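Local coordinates for protein oligopeptide ABC transporter OppAIV (Borrelia burgdorferi B31, PDB 4GL8) that probably binds oligopeptides outside the cytoplasmic membrane as the solute-binding component of a peptide ABC transporter, at residues 500-505 and 518-523; 269-274 and 278-283; 248-253 and 257-262. All blocks are in the same frame, centred on the assembly; numbering follows the deposited sequence.

Interaction 1 (500-505 and 518-523)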
# COMPACT_ATOMS: atom_id res chain seq x y z
N SER A 500 1.54 4.33 -12.75
CA SER A 500 0.56 5.35 -12.40
C SER A 500 0.72 6.62 -13.22
O SER A 500 1.80 6.96 -13.64
CB SER A 500 0.68 5.69 -10.93
OG SER A 500 -0.01 4.73 -10.14
N SER A 501 -0.38 7.34 -13.38
CA SER A 501 -0.42 8.54 -14.21
C SER A 501 -0.67 9.75 -13.31
O SER A 501 -1.32 9.63 -12.29
CB SER A 501 -1.55 8.41 -15.24
OG SER A 501 -1.13 7.65 -16.37
N TYR A 502 -0.11 10.91 -13.67
CA TYR A 502 -0.31 12.13 -12.87
C TYR A 502 -0.42 13.36 -13.74
O TYR A 502 0.20 13.42 -14.83
CB TYR A 502 0.85 12.37 -11.90
CG TYR A 502 1.32 11.17 -11.13
CD1 TYR A 502 0.99 11.01 -9.77
CD2 TYR A 502 2.11 10.19 -11.74
CE1 TYR A 502 1.41 9.91 -9.07
CE2 TYR A 502 2.54 9.09 -11.04
CZ TYR A 502 2.19 8.95 -9.70
OH TYR A 502 2.63 7.85 -9.00
N LEU A 503 -1.20 14.34 -13.26
CA LEU A 503 -1.18 15.70 -13.82
C LEU A 503 -0.70 16.61 -12.72
O LEU A 503 -1.17 16.52 -11.59
CB LEU A 503 -2.56 16.15 -14.31
CG LEU A 503 -3.13 15.37 -15.51
CD1 LEU A 503 -4.63 15.62 -15.66
CD2 LEU A 503 -2.41 15.72 -16.79
N PHE A 504 0.21 17.52 -13.06
CA PHE A 504 0.82 18.44 -12.09
C PHE A 504 1.18 19.71 -12.84
O PHE A 504 1.83 19.66 -13.88
CB PHE A 504 2.04 17.76 -11.47
CG PHE A 504 2.86 18.63 -10.56
CD1 PHE A 504 2.49 18.81 -9.22
CD2 PHE A 504 4.03 19.20 -10.99
CE1 PHE A 504 3.26 19.59 -8.36
CE2 PHE A 504 4.81 19.98 -10.15
CZ PHE A 504 4.43 20.18 -8.83
N ARG A 505 0.75 20.85 -12.31
CA ARG A 505 0.93 22.15 -12.92
C ARG A 505 2.38 22.63 -12.75
O ARG A 505 2.68 23.47 -11.88
CB ARG A 505 -0.07 23.15 -12.32
CG ARG A 505 -1.52 22.91 -12.78
CD ARG A 505 -1.73 23.29 -14.25
NE ARG A 505 -1.33 24.68 -14.55
CZ ARG A 505 -2.09 25.77 -14.36
NH1 ARG A 505 -3.33 25.70 -13.88
NH2 ARG A 505 -1.58 26.96 -14.63
N GLU A 518 5.95 5.80 -4.74
CA GLU A 518 5.01 6.88 -4.48
C GLU A 518 5.16 7.48 -3.09
O GLU A 518 4.19 7.74 -2.41
CB GLU A 518 3.55 6.40 -4.71
CG GLU A 518 3.30 5.84 -6.11
CD GLU A 518 1.82 5.84 -6.48
OE1 GLU A 518 1.02 5.34 -5.67
OE2 GLU A 518 1.45 6.32 -7.59
N ARG A 519 6.39 7.69 -2.66
CA ARG A 519 6.61 8.33 -1.35
C ARG A 519 6.81 9.81 -1.60
O ARG A 519 7.88 10.23 -2.04
CB ARG A 519 7.82 7.73 -0.66
CG ARG A 519 7.50 6.46 0.12
CD ARG A 519 8.79 5.81 0.62
NE ARG A 519 8.53 4.55 1.32
CZ ARG A 519 9.47 3.76 1.84
NH1 ARG A 519 10.76 4.07 1.75
NH2 ARG A 519 9.11 2.64 2.43
N PHE A 520 5.76 10.59 -1.39
CA PHE A 520 5.82 12.02 -1.67
C PHE A 520 5.85 12.89 -0.44
O PHE A 520 5.09 12.66 0.50
CB PHE A 520 4.63 12.45 -2.52
CG PHE A 520 4.48 11.65 -3.77
CD1 PHE A 520 5.55 11.52 -4.65
CD2 PHE A 520 3.29 11.00 -4.05
CE1 PHE A 520 5.42 10.77 -5.81
CE2 PHE A 520 3.17 10.27 -5.20
CZ PHE A 520 4.23 10.15 -6.08
N ASN A 521 6.69 13.92 -0.52
CA ASN A 521 6.78 14.99 0.47
C ASN A 521 6.33 16.31 -0.17
O ASN A 521 7.12 17.07 -0.81
CB ASN A 521 8.21 15.11 0.99
CG ASN A 521 8.31 15.98 2.23
OD1 ASN A 521 7.53 16.93 2.46
ND2 ASN A 521 9.30 15.67 3.04
N LEU A 522 5.04 16.58 -0.04
CA LEU A 522 4.44 17.73 -0.69
C LEU A 522 4.91 19.03 -0.03
O LEU A 522 4.77 20.08 -0.62
CB LEU A 522 2.92 17.61 -0.71
CG LEU A 522 2.35 16.33 -1.34
CD1 LEU A 522 0.84 16.32 -1.23
CD2 LEU A 522 2.76 16.18 -2.79
N SER A 523 5.48 18.98 1.18
CA SER A 523 6.05 20.17 1.82
C SER A 523 7.25 20.74 1.07
O SER A 523 7.63 21.88 1.31
CB SER A 523 6.48 19.91 3.25
OG SER A 523 7.73 19.26 3.27

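Interaction 2 (269-274 and 278-283)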
# COMPACT_ATOMS: atom_id res chain seq x y z
N ASP A 269 -10.22 7.00 -20.28
CA ASP A 269 -10.57 7.19 -21.68
C ASP A 269 -9.76 8.26 -22.42
O ASP A 269 -9.70 8.23 -23.65
CB ASP A 269 -12.06 7.59 -21.79
CG ASP A 269 -12.99 6.40 -21.73
OD1 ASP A 269 -12.56 5.32 -21.28
OD2 ASP A 269 -14.16 6.56 -22.15
N LEU A 270 -9.19 9.24 -21.71
CA LEU A 270 -8.57 10.39 -22.39
C LEU A 270 -7.05 10.28 -22.41
O LEU A 270 -6.35 11.20 -22.81
CB LEU A 270 -8.99 11.71 -21.75
CG LEU A 270 -10.48 12.03 -21.84
CD1 LEU A 270 -10.86 13.17 -20.92
CD2 LEU A 270 -10.89 12.37 -23.27
N LEU A 271 -6.57 9.10 -22.04
CA LEU A 271 -5.16 8.84 -21.83
C LEU A 271 -4.31 9.03 -23.08
O LEU A 271 -3.17 9.50 -22.97
CB LEU A 271 -4.99 7.41 -21.29
CG LEU A 271 -3.75 7.02 -20.47
CD1 LEU A 271 -2.97 8.18 -19.90
CD2 LEU A 271 -4.16 6.11 -19.32
N LYS A 272 -4.84 8.69 -24.26
CA LYS A 272 -4.15 8.91 -25.54
C LYS A 272 -3.77 10.38 -25.69
O LYS A 272 -2.67 10.69 -26.13
CB LYS A 272 -5.03 8.49 -26.73
N ASP A 273 -4.68 11.26 -25.28
CA ASP A 273 -4.45 12.71 -25.34
C ASP A 273 -3.54 13.21 -24.21
O ASP A 273 -2.65 14.02 -24.44
CB ASP A 273 -5.79 13.46 -25.29
CG ASP A 273 -6.71 13.17 -26.49
OD1 ASP A 273 -6.38 12.27 -27.31
OD2 ASP A 273 -7.76 13.86 -26.61
N LEU A 274 -3.77 12.73 -22.99
CA LEU A 274 -3.00 13.23 -21.84
C LEU A 274 -1.49 13.03 -22.04
O LEU A 274 -0.72 13.93 -21.75
CB LEU A 274 -3.46 12.56 -20.54
CG LEU A 274 -4.95 12.63 -20.17
CD1 LEU A 274 -5.23 11.90 -18.85
CD2 LEU A 274 -5.43 14.07 -20.08
N ASP A 278 2.25 18.52 -21.58
CA ASP A 278 3.51 18.83 -20.93
C ASP A 278 3.42 18.71 -19.41
O ASP A 278 4.44 18.76 -18.71
CB ASP A 278 3.94 20.23 -21.34
CG ASP A 278 4.12 20.38 -22.87
OD1 ASP A 278 4.32 19.37 -23.59
OD2 ASP A 278 4.07 21.54 -23.34
N ASP A 279 2.20 18.55 -18.90
CA ASP A 279 1.97 18.46 -17.47
C ASP A 279 1.56 17.06 -17.05
O ASP A 279 1.07 16.88 -15.94
CB ASP A 279 0.96 19.53 -17.01
CG ASP A 279 -0.40 19.38 -17.65
OD1 ASP A 279 -1.26 20.27 -17.42
OD2 ASP A 279 -0.64 18.39 -18.38
N TYR A 280 1.76 16.09 -17.93
CA TYR A 280 1.45 14.68 -17.67
C TYR A 280 2.73 13.95 -17.32
O TYR A 280 3.77 14.17 -17.94
CB TYR A 280 0.79 14.03 -18.89
CG TYR A 280 0.58 12.52 -18.78
CD1 TYR A 280 -0.56 12.00 -18.17
CD2 TYR A 280 1.52 11.62 -19.31
CE1 TYR A 280 -0.76 10.62 -18.07
CE2 TYR A 280 1.33 10.25 -19.22
CZ TYR A 280 0.18 9.76 -18.60
OH TYR A 280 -0.00 8.42 -18.50
N TYR A 281 2.62 13.05 -16.35
CA TYR A 281 3.73 12.26 -15.87
C TYR A 281 3.29 10.81 -15.75
O TYR A 281 2.11 10.53 -15.60
CB TYR A 281 4.14 12.71 -14.49
CG TYR A 281 4.73 14.09 -14.39
CD1 TYR A 281 3.92 15.22 -14.51
CD2 TYR A 281 6.08 14.27 -14.11
CE1 TYR A 281 4.46 16.50 -14.39
CE2 TYR A 281 6.62 15.55 -13.99
CZ TYR A 281 5.79 16.66 -14.13
OH TYR A 281 6.31 17.92 -14.00
N SER A 282 4.25 9.91 -15.80
CA SER A 282 3.95 8.49 -15.77
C SER A 282 5.18 7.74 -15.33
O SER A 282 6.29 8.07 -15.75
CB SER A 282 3.53 8.01 -17.17
OG SER A 282 3.18 6.65 -17.09
N MET A 283 4.99 6.74 -14.48
CA MET A 283 6.09 5.93 -14.03
C MET A 283 5.64 4.55 -13.64
O MET A 283 4.56 4.39 -13.07
CB MET A 283 6.77 6.58 -12.82
CG MET A 283 8.10 5.93 -12.48
SD MET A 283 9.01 6.77 -11.20
CE MET A 283 9.76 8.12 -12.12

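Interaction 3 (248-253 and 257-262)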
# COMPACT_ATOMS: atom_id res chain seq x y z
N ILE A 248 -13.62 12.60 -14.29
CA ILE A 248 -14.03 13.67 -15.20
C ILE A 248 -14.26 14.96 -14.45
O ILE A 248 -13.97 16.02 -14.95
CB ILE A 248 -15.33 13.34 -16.00
CG1 ILE A 248 -15.08 12.18 -16.98
CG2 ILE A 248 -15.84 14.57 -16.78
CD1 ILE A 248 -14.10 12.51 -18.11
N THR A 249 -14.82 14.88 -13.25
CA THR A 249 -15.04 16.07 -12.45
C THR A 249 -13.68 16.66 -12.10
O THR A 249 -13.42 17.84 -12.33
CB THR A 249 -15.78 15.73 -11.16
OG1 THR A 249 -17.04 15.14 -11.49
CG2 THR A 249 -15.98 16.99 -10.30
N ALA A 250 -12.83 15.80 -11.56
CA ALA A 250 -11.45 16.16 -11.27
C ALA A 250 -10.73 16.77 -12.49
O ALA A 250 -10.02 17.77 -12.36
CB ALA A 250 -10.69 14.94 -10.75
N TYR A 251 -10.91 16.17 -13.66
CA TYR A 251 -10.19 16.64 -14.84
C TYR A 251 -10.72 18.01 -15.29
O TYR A 251 -9.92 18.87 -15.71
CB TYR A 251 -10.27 15.63 -15.96
CG TYR A 251 -9.49 16.02 -17.18
CD1 TYR A 251 -8.13 16.28 -17.10
CD2 TYR A 251 -10.10 16.11 -18.43
CE1 TYR A 251 -7.40 16.63 -18.21
CE2 TYR A 251 -9.39 16.46 -19.56
CZ TYR A 251 -8.03 16.71 -19.44
OH TYR A 251 -7.29 17.06 -20.54
N ASN A 252 -12.02 18.23 -15.15
CA ASN A 252 -12.64 19.50 -15.53
C ASN A 252 -12.22 20.61 -14.57
O ASN A 252 -11.99 21.74 -14.98
CB ASN A 252 -14.17 19.37 -15.58
CG ASN A 252 -14.66 18.63 -16.82
OD1 ASN A 252 -14.01 18.61 -17.88
ND2 ASN A 252 -15.85 18.03 -16.70
N MET A 253 -12.10 20.27 -13.30
CA MET A 253 -11.57 21.21 -12.32
C MET A 253 -10.12 21.60 -12.61
O MET A 253 -9.74 22.74 -12.38
CB MET A 253 -11.66 20.65 -10.91
CG MET A 253 -13.07 20.72 -10.35
SD MET A 253 -13.20 19.73 -8.86
CE MET A 253 -12.37 20.75 -7.64
N ASP A 257 -8.43 25.45 -13.86
CA ASP A 257 -7.50 26.08 -12.91
C ASP A 257 -7.96 25.96 -11.45
O ASP A 257 -7.66 26.84 -10.65
CB ASP A 257 -7.29 27.58 -13.29
CG ASP A 257 -5.97 28.19 -12.73
OD1 ASP A 257 -5.01 27.45 -12.39
OD2 ASP A 257 -5.90 29.44 -12.65
N GLU A 258 -8.69 24.90 -11.10
CA GLU A 258 -9.18 24.71 -9.71
C GLU A 258 -8.46 23.54 -8.99
O GLU A 258 -8.77 23.22 -7.82
CB GLU A 258 -10.67 24.39 -9.67
CG GLU A 258 -11.64 25.30 -10.41
CD GLU A 258 -13.02 24.63 -10.55
OE1 GLU A 258 -13.43 23.95 -9.59
OE2 GLU A 258 -13.70 24.75 -11.60
N LEU A 259 -7.56 22.87 -9.70
CA LEU A 259 -6.69 21.89 -9.08
C LEU A 259 -5.28 22.10 -9.61
O LEU A 259 -5.08 22.33 -10.79
CB LEU A 259 -7.16 20.46 -9.37
CG LEU A 259 -8.46 19.98 -8.67
CD1 LEU A 259 -8.85 18.62 -9.21
CD2 LEU A 259 -8.31 19.88 -7.17
N ASP A 260 -4.30 22.01 -8.72
CA ASP A 260 -2.91 22.07 -9.10
C ASP A 260 -2.40 20.71 -9.56
O ASP A 260 -1.35 20.64 -10.20
CB ASP A 260 -2.09 22.57 -7.91
CG ASP A 260 -2.53 23.95 -7.47
OD1 ASP A 260 -2.16 24.92 -8.12
OD2 ASP A 260 -3.30 24.07 -6.50
N ALA A 261 -3.12 19.65 -9.22
CA ALA A 261 -2.66 18.30 -9.56
C ALA A 261 -3.73 17.25 -9.41
O ALA A 261 -4.67 17.41 -8.62
CB ALA A 261 -1.47 17.92 -8.70
N ILE A 262 -3.57 16.17 -10.15
CA ILE A 262 -4.39 14.98 -10.02
C ILE A 262 -3.45 13.77 -9.97
O ILE A 262 -2.73 13.50 -10.93
CB ILE A 262 -5.37 14.83 -11.20
CG1 ILE A 262 -6.33 16.01 -11.26
CG2 ILE A 262 -6.22 13.58 -11.05
CD1 ILE A 262 -7.29 15.97 -12.43

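Interaction 1 (500-505 and 518-523)
S500 opens the contact with its hydroxyl directed at the carboxylate of E518. The approach of OG to OE2 is long, 3.3 Å, and the hydrogen bond is weak; the stronger polar partner of this hydroxyl is K264, whose amino group also bonds OG. Two residues on along strand 492-504, Y502 sends its ring to the same carboxylate. With CG beside the backbone N and anti to the carbonyl carbon (chi1 -45°), the phenol reaches across to the loop 518-523, and OH hydrogen-bonds OE2 of E518 at 2.4 Å, so short that the exact length is doubtful. OE2 sits at the ring edge, near the ring plane, while the carboxylate itself is turned 62° from the ring. Beyond E518, the ring of F520 brings CZ to 4.1 Å from CE1 of Y502, and Y502 OH lies at the edge of the F520 ring. W512 meets both rings, edge-to-face in the case of Y502, and so completes an aromatic cluster between strand and loop. A single carboxylate oxygen thus gathers two hydroxyls, which would be expected to stabilise negative charge on OE2, though one weak bond and one of doubtful length make this tentative.

Interaction 2 (269-274 and 278-283)
Y280 presses its ring against L274 and L271, and no hydrogen bond joins the two segments. The tight part lies at the root of the tyrosine: CB of Y280 is 3.2 Å from the carbonyl O of L274, whose carbonyl carbon lies over one face of the ring. CB of L274 adds a contact with CD1 of Y280 at 3.8 Å. Because CG of Y280 stands anti to the backbone N (chi1 173°), the ring extends from L274 toward L271 at the start of helix 271-274. The far end of this partly exposed tyrosine is more sparingly met. There a single methyl, CD1 of L271, comes in obliquely to the ring, 3.8 Å from CZ and 3.3 Å from OH of Y280, the two side chains crossing at about a right angle. The hydroxyl is hydrogen-bonded to S501 of strand 492-504, which ties down this end of the ring. L271 also packs on S501, and L274 on V266. A one-turn helix and a short loop thus lead into strand 280-285, whose first residue supplies the ring that meets the helix; the strand itself is an antiparallel neighbour of 492-504 in this family 5 solute-binding protein.

Interaction 3 (248-253 and 257-262)
The carbonyl O of M253 accepts two backbone N-H groups from the chain that leaves helix 247-255. The stronger bond comes from E258 N at 2.7 Å, with an N-H...O angle of 154° and the donor nearly in line with the C=O bond; L259 N adds a weak one at 3.5 Å. The first of these belongs to a Schellman motif that ends the helix, with D257 in the positive-phi C-prime position and its N bonded to Y254 O. This turn leads the chain into strand 261-263. Side chains of M253, E258 and L259 pack beside it. E258 crosses M253 at about a right angle and lays OE1 3.3 Å from its CG, while the other carboxylate oxygen, OE2, bonds N256. A bend at chi3 (75°) folds the methionine so that CE comes to 4.1 Å from CG of L259, the two side chains crossing at a slant, and CD1 of L259 packs 3.9 Å from CB of M253. F242 of strand 238-242 touches both M253 and L259. Further along, I262 approaches A250; with its chain extended at chi2 (178°), CD1 is the atom that reaches across, 3.9 Å from A250 CB and 3.3 Å from A250 O.

How the interactions relate
Strand 492-504 joins the three contacts, whose centres lie about 14 Å from one another. On one side it pairs with strand 280-285 of interaction 2, through Y281 N to Y502 O at 2.9 Å, and L503 CD2 packs 3.6 Å from D279 OD2. On the other it pairs with strand 261-263 of interaction 3, where I262 N meets L503 O at 2.8 Å; just beyond, R505 NH1 and D257 OD1 form a salt bridge of 2.8 Å. Interactions 2 and 3 meet through Y251, whose CE2 lies 3.8 Å from L270 CD1. Y251 of helix 247-255 therefore packs on segment 269-274, while interaction 1 ties the shared strand to the loop 518-523.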